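PDB 6RVZ: protein angel homolog 2 from Homo sapiens, which probably binds the 3' untranslated regions of messenger RNAs and belongs to the CCR4/nocturin family, whose fold is that of the endonuclease/exonuclease/phosphatase enzymes. Local coordinates for residues N255-P260 / L277-W282; S118-G123 / F143-F148; G388-A393 / K424-L429. All coordinates share one frame; numbering follows the deposited sequence. Where two conformers were deposited one is given.

Contact 1 (N255-P260 / L277-W282); sequences NYEGLP and LSIPIW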
# COMPACT_ATOMS: atom_id res chain seq x y z
N ASN A 255 -11.60 15.10 -10.96
CA ASN A 255 -11.46 16.18 -11.93
C ASN A 255 -10.06 16.78 -11.77
O ASN A 255 -9.80 17.48 -10.79
CB ASN A 255 -12.56 17.23 -11.75
CG ASN A 255 -12.44 18.41 -12.69
OD1 ASN A 255 -11.81 18.31 -13.75
ND2 ASN A 255 -13.04 19.52 -12.32
N TYR A 256 -9.17 16.50 -12.73
CA TYR A 256 -7.75 16.79 -12.59
C TYR A 256 -7.33 17.94 -13.51
O TYR A 256 -6.13 18.15 -13.70
CB TYR A 256 -6.92 15.53 -12.86
CG TYR A 256 -7.05 14.93 -14.24
CD1 TYR A 256 -6.32 15.41 -15.32
CD2 TYR A 256 -7.89 13.85 -14.47
CE1 TYR A 256 -6.44 14.85 -16.58
CE2 TYR A 256 -8.02 13.28 -15.72
CZ TYR A 256 -7.29 13.78 -16.78
OH TYR A 256 -7.41 13.23 -18.03
N GLU A 257 -8.29 18.69 -14.05
CA GLU A 257 -7.98 19.79 -14.95
C GLU A 257 -7.39 20.94 -14.13
O GLU A 257 -7.95 21.34 -13.12
CB GLU A 257 -9.22 20.26 -15.73
CG GLU A 257 -8.96 20.39 -17.22
CD GLU A 257 -10.04 21.10 -18.01
OE1 GLU A 257 -9.72 22.12 -18.66
OE2 GLU A 257 -11.20 20.63 -17.99
N GLY A 258 -6.22 21.44 -14.57
CA GLY A 258 -5.55 22.57 -13.95
C GLY A 258 -4.79 22.18 -12.68
O GLY A 258 -4.33 23.05 -11.94
N LEU A 259 -4.66 20.87 -12.43
CA LEU A 259 -4.03 20.36 -11.23
C LEU A 259 -2.53 20.22 -11.48
O LEU A 259 -2.12 19.46 -12.35
CB LEU A 259 -4.66 19.01 -10.89
CG LEU A 259 -4.15 18.31 -9.63
CD1 LEU A 259 -4.31 19.19 -8.40
CD2 LEU A 259 -4.87 16.98 -9.41
N PRO A 260 -1.65 20.95 -10.74
CA PRO A 260 -0.20 20.74 -10.85
C PRO A 260 0.19 19.31 -10.48
O PRO A 260 -0.41 18.71 -9.59
CB PRO A 260 0.41 21.73 -9.86
CG PRO A 260 -0.68 22.76 -9.61
CD PRO A 260 -1.98 22.02 -9.79
N LEU A 277 -1.50 18.92 -15.18
CA LEU A 277 -1.73 17.58 -15.70
C LEU A 277 -2.29 17.65 -17.12
O LEU A 277 -3.17 18.46 -17.40
CB LEU A 277 -2.71 16.83 -14.77
CG LEU A 277 -2.07 16.09 -13.60
CD1 LEU A 277 -3.15 15.58 -12.65
CD2 LEU A 277 -1.21 14.93 -14.08
N SER A 278 -1.76 16.79 -18.00
CA SER A 278 -2.22 16.67 -19.37
C SER A 278 -3.55 15.91 -19.42
O SER A 278 -3.82 15.07 -18.56
CB SER A 278 -1.18 16.00 -20.24
OG SER A 278 -0.04 16.82 -20.39
N ILE A 279 -4.35 16.21 -20.45
CA ILE A 279 -5.60 15.51 -20.74
C ILE A 279 -5.42 14.79 -22.07
O ILE A 279 -5.32 15.44 -23.10
CB ILE A 279 -6.77 16.52 -20.81
CG1 ILE A 279 -6.73 17.53 -19.65
CG2 ILE A 279 -8.10 15.80 -20.89
CD1 ILE A 279 -7.13 18.94 -20.05
N PRO A 280 -5.33 13.43 -22.13
CA PRO A 280 -5.31 12.56 -20.95
C PRO A 280 -3.94 12.53 -20.27
O PRO A 280 -2.96 13.00 -20.83
CB PRO A 280 -5.62 11.19 -21.56
CG PRO A 280 -4.96 11.25 -22.92
CD PRO A 280 -5.23 12.67 -23.38
N ILE A 281 -3.89 11.92 -19.07
CA ILE A 281 -2.67 11.85 -18.28
C ILE A 281 -1.67 10.90 -18.96
O ILE A 281 -0.49 11.22 -19.05
CB ILE A 281 -2.96 11.43 -16.83
CG1 ILE A 281 -3.92 12.41 -16.14
CG2 ILE A 281 -1.68 11.27 -16.03
CD1 ILE A 281 -4.55 11.87 -14.87
N TRP A 282 -2.16 9.75 -19.44
CA TRP A 282 -1.34 8.74 -20.09
C TRP A 282 -1.83 8.52 -21.52
O TRP A 282 -2.99 8.77 -21.81
CB TRP A 282 -1.35 7.43 -19.28
CG TRP A 282 -2.71 6.82 -19.14
CD1 TRP A 282 -3.36 6.05 -20.05
CD2 TRP A 282 -3.58 6.92 -18.00
NE1 TRP A 282 -4.58 5.66 -19.57
CE2 TRP A 282 -4.75 6.18 -18.31
CE3 TRP A 282 -3.50 7.56 -16.76
CZ2 TRP A 282 -5.81 6.07 -17.42
CZ3 TRP A 282 -4.56 7.44 -15.88
CH2 TRP A 282 -5.70 6.71 -16.21

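Contact 2 (S118-G123 / F143-F148); sequences SLESLG and FKHSKF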
# COMPACT_ATOMS: atom_id res chain seq x y z
N SER A 118 11.23 -17.53 7.40
CA SER A 118 10.61 -17.22 8.68
C SER A 118 9.09 -17.17 8.56
O SER A 118 8.38 -17.67 9.44
CB SER A 118 11.14 -15.92 9.23
OG SER A 118 12.53 -16.04 9.54
N LEU A 119 8.59 -16.57 7.48
CA LEU A 119 7.15 -16.45 7.26
C LEU A 119 6.55 -17.82 6.94
O LEU A 119 5.47 -18.14 7.44
CB LEU A 119 6.88 -15.44 6.14
CG LEU A 119 7.14 -13.97 6.50
CD1 LEU A 119 6.73 -13.06 5.35
CD2 LEU A 119 6.41 -13.57 7.77
N GLU A 120 7.25 -18.63 6.14
CA GLU A 120 6.78 -19.97 5.80
C GLU A 120 6.64 -20.80 7.08
O GLU A 120 5.69 -21.57 7.21
CB GLU A 120 7.71 -20.63 4.77
CG GLU A 120 7.64 -20.00 3.38
CD GLU A 120 6.43 -20.35 2.53
OE1 GLU A 120 5.80 -21.40 2.79
OE2 GLU A 120 6.12 -19.58 1.59
N SER A 121 7.56 -20.61 8.04
CA SER A 121 7.55 -21.34 9.30
C SER A 121 6.33 -20.99 10.13
O SER A 121 5.83 -21.81 10.89
CB SER A 121 8.83 -21.09 10.07
OG SER A 121 9.90 -21.83 9.53
N LEU A 122 5.84 -19.74 9.99
CA LEU A 122 4.66 -19.27 10.72
C LEU A 122 3.37 -19.73 10.03
O LEU A 122 2.28 -19.45 10.53
CB LEU A 122 4.70 -17.74 10.82
CG LEU A 122 5.84 -17.15 11.65
CD1 LEU A 122 5.79 -15.63 11.64
CD2 LEU A 122 5.82 -17.66 13.08
N GLY A 123 3.48 -20.42 8.89
CA GLY A 123 2.34 -21.00 8.19
C GLY A 123 1.84 -20.13 7.04
O GLY A 123 0.73 -20.35 6.55
N PHE A 143 -0.25 -15.10 2.92
CA PHE A 143 -1.51 -15.51 3.52
C PHE A 143 -1.32 -16.87 4.19
O PHE A 143 -0.47 -17.65 3.77
CB PHE A 143 -2.63 -15.56 2.46
CG PHE A 143 -2.41 -16.56 1.36
CD1 PHE A 143 -1.87 -16.18 0.14
CD2 PHE A 143 -2.74 -17.90 1.54
CE1 PHE A 143 -1.66 -17.10 -0.87
CE2 PHE A 143 -2.53 -18.82 0.53
CZ PHE A 143 -1.99 -18.42 -0.67
N LYS A 144 -2.11 -17.13 5.23
CA LYS A 144 -2.07 -18.39 5.96
C LYS A 144 -2.65 -19.51 5.09
O LYS A 144 -3.73 -19.36 4.54
CB LYS A 144 -2.84 -18.26 7.28
CG LYS A 144 -2.20 -17.35 8.32
CD LYS A 144 -0.85 -17.83 8.80
CE LYS A 144 -0.42 -17.22 10.12
NZ LYS A 144 -1.20 -17.77 11.26
N HIS A 145 -1.91 -20.63 4.98
CA HIS A 145 -2.35 -21.82 4.28
C HIS A 145 -3.73 -22.27 4.77
O HIS A 145 -4.58 -22.66 3.97
CB HIS A 145 -1.36 -22.98 4.47
CG HIS A 145 -0.10 -22.85 3.67
ND1 HIS A 145 1.12 -22.59 4.27
CD2 HIS A 145 0.14 -22.97 2.35
CE1 HIS A 145 2.06 -22.53 3.34
NE2 HIS A 145 1.48 -22.77 2.15
N SER A 146 -3.93 -22.20 6.09
CA SER A 146 -5.12 -22.70 6.75
C SER A 146 -6.36 -21.88 6.39
O SER A 146 -7.48 -22.37 6.51
CB SER A 146 -4.91 -22.73 8.25
OG SER A 146 -4.57 -21.44 8.74
N LYS A 147 -6.17 -20.62 5.94
CA LYS A 147 -7.27 -19.70 5.71
C LYS A 147 -7.66 -19.60 4.23
O LYS A 147 -8.82 -19.34 3.93
CB LYS A 147 -6.93 -18.30 6.25
CG LYS A 147 -6.92 -18.17 7.77
CD LYS A 147 -8.27 -18.39 8.43
CE LYS A 147 -9.19 -17.19 8.34
NZ LYS A 147 -10.47 -17.45 9.05
N PHE A 148 -6.70 -19.78 3.31
CA PHE A 148 -6.96 -19.55 1.89
C PHE A 148 -6.25 -20.56 0.99
O PHE A 148 -5.21 -21.11 1.36
CB PHE A 148 -6.49 -18.16 1.45
CG PHE A 148 -7.01 -16.99 2.25
CD1 PHE A 148 -8.20 -16.37 1.90
CD2 PHE A 148 -6.30 -16.50 3.33
CE1 PHE A 148 -8.67 -15.28 2.63
CE2 PHE A 148 -6.77 -15.42 4.06
CZ PHE A 148 -7.95 -14.81 3.71
O HOH W 1 -1.43 -21.42 8.04

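Contact 3 (G388-A393 / K424-L429); sequences GLKLLA and KFRLEL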
# COMPACT_ATOMS: atom_id res chain seq x y z
N GLY A 388 -18.03 -6.66 -0.85
CA GLY A 388 -18.75 -6.24 0.37
C GLY A 388 -18.19 -6.89 1.63
O GLY A 388 -18.61 -7.98 2.01
N LEU A 389 -17.24 -6.20 2.28
CA LEU A 389 -16.64 -6.63 3.53
C LEU A 389 -17.09 -5.71 4.66
O LEU A 389 -17.45 -4.56 4.42
CB LEU A 389 -15.11 -6.61 3.40
CG LEU A 389 -14.50 -7.69 2.51
CD1 LEU A 389 -13.08 -7.31 2.09
CD2 LEU A 389 -14.50 -9.04 3.21
N LYS A 390 -17.05 -6.24 5.89
CA LYS A 390 -17.36 -5.50 7.11
C LYS A 390 -16.09 -5.40 7.96
O LYS A 390 -15.46 -6.41 8.24
CB LYS A 390 -18.51 -6.21 7.84
CG LYS A 390 -18.95 -5.60 9.16
CD LYS A 390 -20.26 -6.17 9.68
CE LYS A 390 -20.18 -6.73 11.08
NZ LYS A 390 -20.17 -5.66 12.10
N LEU A 391 -15.72 -4.17 8.34
CA LEU A 391 -14.57 -3.93 9.19
C LEU A 391 -14.98 -4.11 10.65
O LEU A 391 -15.82 -3.37 11.15
CB LEU A 391 -14.04 -2.51 8.93
CG LEU A 391 -12.90 -2.04 9.84
CD1 LEU A 391 -11.64 -2.85 9.59
CD2 LEU A 391 -12.63 -0.56 9.64
N LEU A 392 -14.37 -5.10 11.32
CA LEU A 392 -14.65 -5.41 12.71
C LEU A 392 -13.80 -4.53 13.63
O LEU A 392 -14.30 -4.02 14.63
CB LEU A 392 -14.39 -6.90 12.97
CG LEU A 392 -15.24 -7.88 12.16
CD1 LEU A 392 -14.89 -9.32 12.52
CD2 LEU A 392 -16.73 -7.63 12.37
N ALA A 393 -12.51 -4.36 13.30
CA ALA A 393 -11.58 -3.64 14.15
C ALA A 393 -10.33 -3.20 13.39
O ALA A 393 -10.04 -3.71 12.31
CB ALA A 393 -11.20 -4.51 15.33
N LYS A 424 -9.18 -6.11 11.07
CA LYS A 424 -9.93 -7.34 11.16
C LYS A 424 -11.20 -7.19 10.33
O LYS A 424 -11.99 -6.27 10.55
CB LYS A 424 -10.26 -7.64 12.63
CG LYS A 424 -9.07 -8.05 13.49
CD LYS A 424 -9.36 -8.06 14.98
CE LYS A 424 -8.33 -8.83 15.79
NZ LYS A 424 -8.94 -9.47 16.97
N PHE A 425 -11.39 -8.09 9.35
CA PHE A 425 -12.51 -8.02 8.42
C PHE A 425 -13.44 -9.22 8.62
O PHE A 425 -13.02 -10.28 9.09
CB PHE A 425 -12.00 -7.97 6.98
CG PHE A 425 -11.37 -6.66 6.57
CD1 PHE A 425 -12.15 -5.51 6.46
CD2 PHE A 425 -10.02 -6.57 6.29
CE1 PHE A 425 -11.57 -4.31 6.09
CE2 PHE A 425 -9.45 -5.36 5.91
CZ PHE A 425 -10.23 -4.23 5.81
N ARG A 426 -14.71 -9.03 8.23
CA ARG A 426 -15.70 -10.08 8.18
C ARG A 426 -16.34 -10.11 6.79
O ARG A 426 -16.78 -9.08 6.29
CB ARG A 426 -16.78 -9.86 9.25
CG ARG A 426 -18.02 -10.74 9.08
CD ARG A 426 -18.84 -10.83 10.36
NE ARG A 426 -18.02 -11.27 11.48
CZ ARG A 426 -18.32 -11.09 12.76
NH1 ARG A 426 -19.43 -10.46 13.10
NH2 ARG A 426 -17.51 -11.53 13.70
N LEU A 427 -16.37 -11.30 6.19
CA LEU A 427 -17.12 -11.56 4.97
C LEU A 427 -18.40 -12.31 5.34
O LEU A 427 -18.34 -13.47 5.74
CB LEU A 427 -16.24 -12.36 4.01
CG LEU A 427 -16.90 -12.81 2.70
CD1 LEU A 427 -17.45 -11.62 1.93
CD2 LEU A 427 -15.92 -13.59 1.85
N GLU A 428 -19.55 -11.63 5.23
CA GLU A 428 -20.86 -12.22 5.50
C GLU A 428 -21.29 -13.03 4.28
O GLU A 428 -21.32 -12.50 3.17
CB GLU A 428 -21.90 -11.14 5.82
CG GLU A 428 -21.49 -10.17 6.92
CD GLU A 428 -21.96 -10.51 8.32
OE1 GLU A 428 -22.20 -11.70 8.60
OE2 GLU A 428 -22.10 -9.57 9.14
N LEU A 429 -21.63 -14.31 4.49
CA LEU A 429 -21.96 -15.23 3.41
C LEU A 429 -23.48 -15.32 3.27
O LEU A 429 -24.14 -15.56 4.30
CB LEU A 429 -21.35 -16.61 3.72
CG LEU A 429 -19.89 -16.60 4.20
CD1 LEU A 429 -19.55 -17.89 4.93
CD2 LEU A 429 -18.94 -16.38 3.03
O HOH W 2 -19.65 -8.87 4.26

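Contact 1 (N255-P260 / L277-W282)
Tyr256 and Ile281 meet ring face to aliphatic chain where two loop segments pack together. The methyl CD1 of Ile281 sits over the centre of the tyrosine ring, 3.7 Å from the centroid and only 4° off the ring normal, a CH-pi contact; the same branch continues along that face with CG1, 3.5 Å from Tyr256 CE1. A flat, broad phenol suits this place because a branched aliphatic chain can lie across it. With chi1 at 61°, Tyr256 CG stands between the backbone N and the carbonyl carbon, and the ring reaches over to residues 277-282. At the ring's edge, near its plane, the carbonyl O of Ser278 comes within 3.3 Å of CE1. Leu277 crosses the tyrosine at about a right angle and sets its CD1 3.8 Å from Tyr256 CB, while running side by side with Leu259. On the exposed margin, Ile279 CD1 touches the aliphatic CG of Glu257, whose carboxylate is turned to Ser328. Thr208 of helix 203-221 also touches the Ile281 side chain.

The architecture is irregular: Tyr256 to Leu259 form a type II beta turn, in which Gly258 supplies the positive phi that favours glycine, and a cis peptide bond precedes Pro280. Both segments belong to the long excursion between strands 253-255 and 329-331, and Leu330 of the latter strand also touches Tyr256 and Ile281.

Polar pairing across the segments rests on the backbone: Leu277 N donates to Leu259 O at 2.9 Å.

Contact 2 (S118-G123 / F143-F148)
The carbonyl O of Gly123 and the backbone N of His145 meet in the close part of this contact: the 3.1 Å hydrogen bond is nearly straight, 168° at the hydrogen. Lys144 CA adds a CA-H...O contact to the same oxygen. Glycine fits because Gly123 follows helix 108-121 and closes it off in a Schellman motif at a positive phi of 98°, where a side chain would be jammed against the preceding carbonyl. Lys144, bent at chi2 and chi4, brings its CE to 3.5 Å from Leu122 O; its long, flexible chain can pass that carbonyl and still carry its charge to a salt bridge with Asp97, with a cation-pi contact to Tyr124. With an alanine here the chain beyond CB is gone, which would probably leave Asp97 without its mate and open a gap beside the Leu122 carbonyl.

The other side is looser and more exposed. His145 ND1 gives Gly123 O only a weak, bent bond of 3.2 Å, and Glu120 OE1 lies in the plane of the imidazole, at its edge, 3.9 Å from CE1; the carboxylate's salt bridge goes to Arg116 instead. A water donates to Gly123 O at 2.8 Å and accepts from Ser146 N.

One carbonyl thus collects a firm N-H bond, a weak second one from the imidazole, and a water, tying the helix end to the strand chiefly through polar backbone atoms, with little apolar burial.

Contact 3 (G388-A393 / K424-L429)
Arg426 CG is anti to its backbone N (chi1 168°) and the chain bends at chi3, which brings the guanidinium over Leu392, whose CG stands beside its own N (chi1 -61°). The leucine methyl CD2 lies over the centre of one guanidinium face, 3.8 Å above its plane. That flat cation suits the place, since a face can rest on a methyl while NE makes a salt bridge with Asp51 of strand 49-58.

On the side bearing Leu391 and Phe425, Leu391 CD1 reaches Phe425 CE1 at 3.8 Å; Leu389 CD2 packs on Leu427 CB, with Phe52 against Leu389. Lys390 and Arg426 are an antiparallel hydrogen-bonded pair and exchange two backbone bonds, that from Arg426 N to Lys390 O being 2.7 Å. Beyond the last bonds, a water joins Gly388 O to Glu428 N.

Farther along, Lys424 O takes Leu392 N at 2.8 Å and, weakly, Ala393 N at 3.4 Å, and Lys424 N returns a bond to Ala393 O. Two residues facing one is a classic beta bulge, here in an antiparallel pair within a mixed sheet of the endonuclease/exonuclease/phosphatase fold.

Following the chain from the N terminus, contact 2 comes first: it closes a loop between the end of helix 108-121 and the end of strand 137-144, with strand 124-130 in between. Contact 1 follows, closing a 16-residue loop without helix or strand, part of the long excursion between strands 253-255 and 329-331. Contact 3 comes last, pairing strand 390-395 with strand 421-428 near the C terminus and enclosing helix 400-405. The three loops are in series; none nests in or crosses another. Contacts 2 and 3 reach the same mixed sheet, with centres about 21 Å apart, whereas contact 1 lies across the chain's centre from contact 2, about 43 Å between centres.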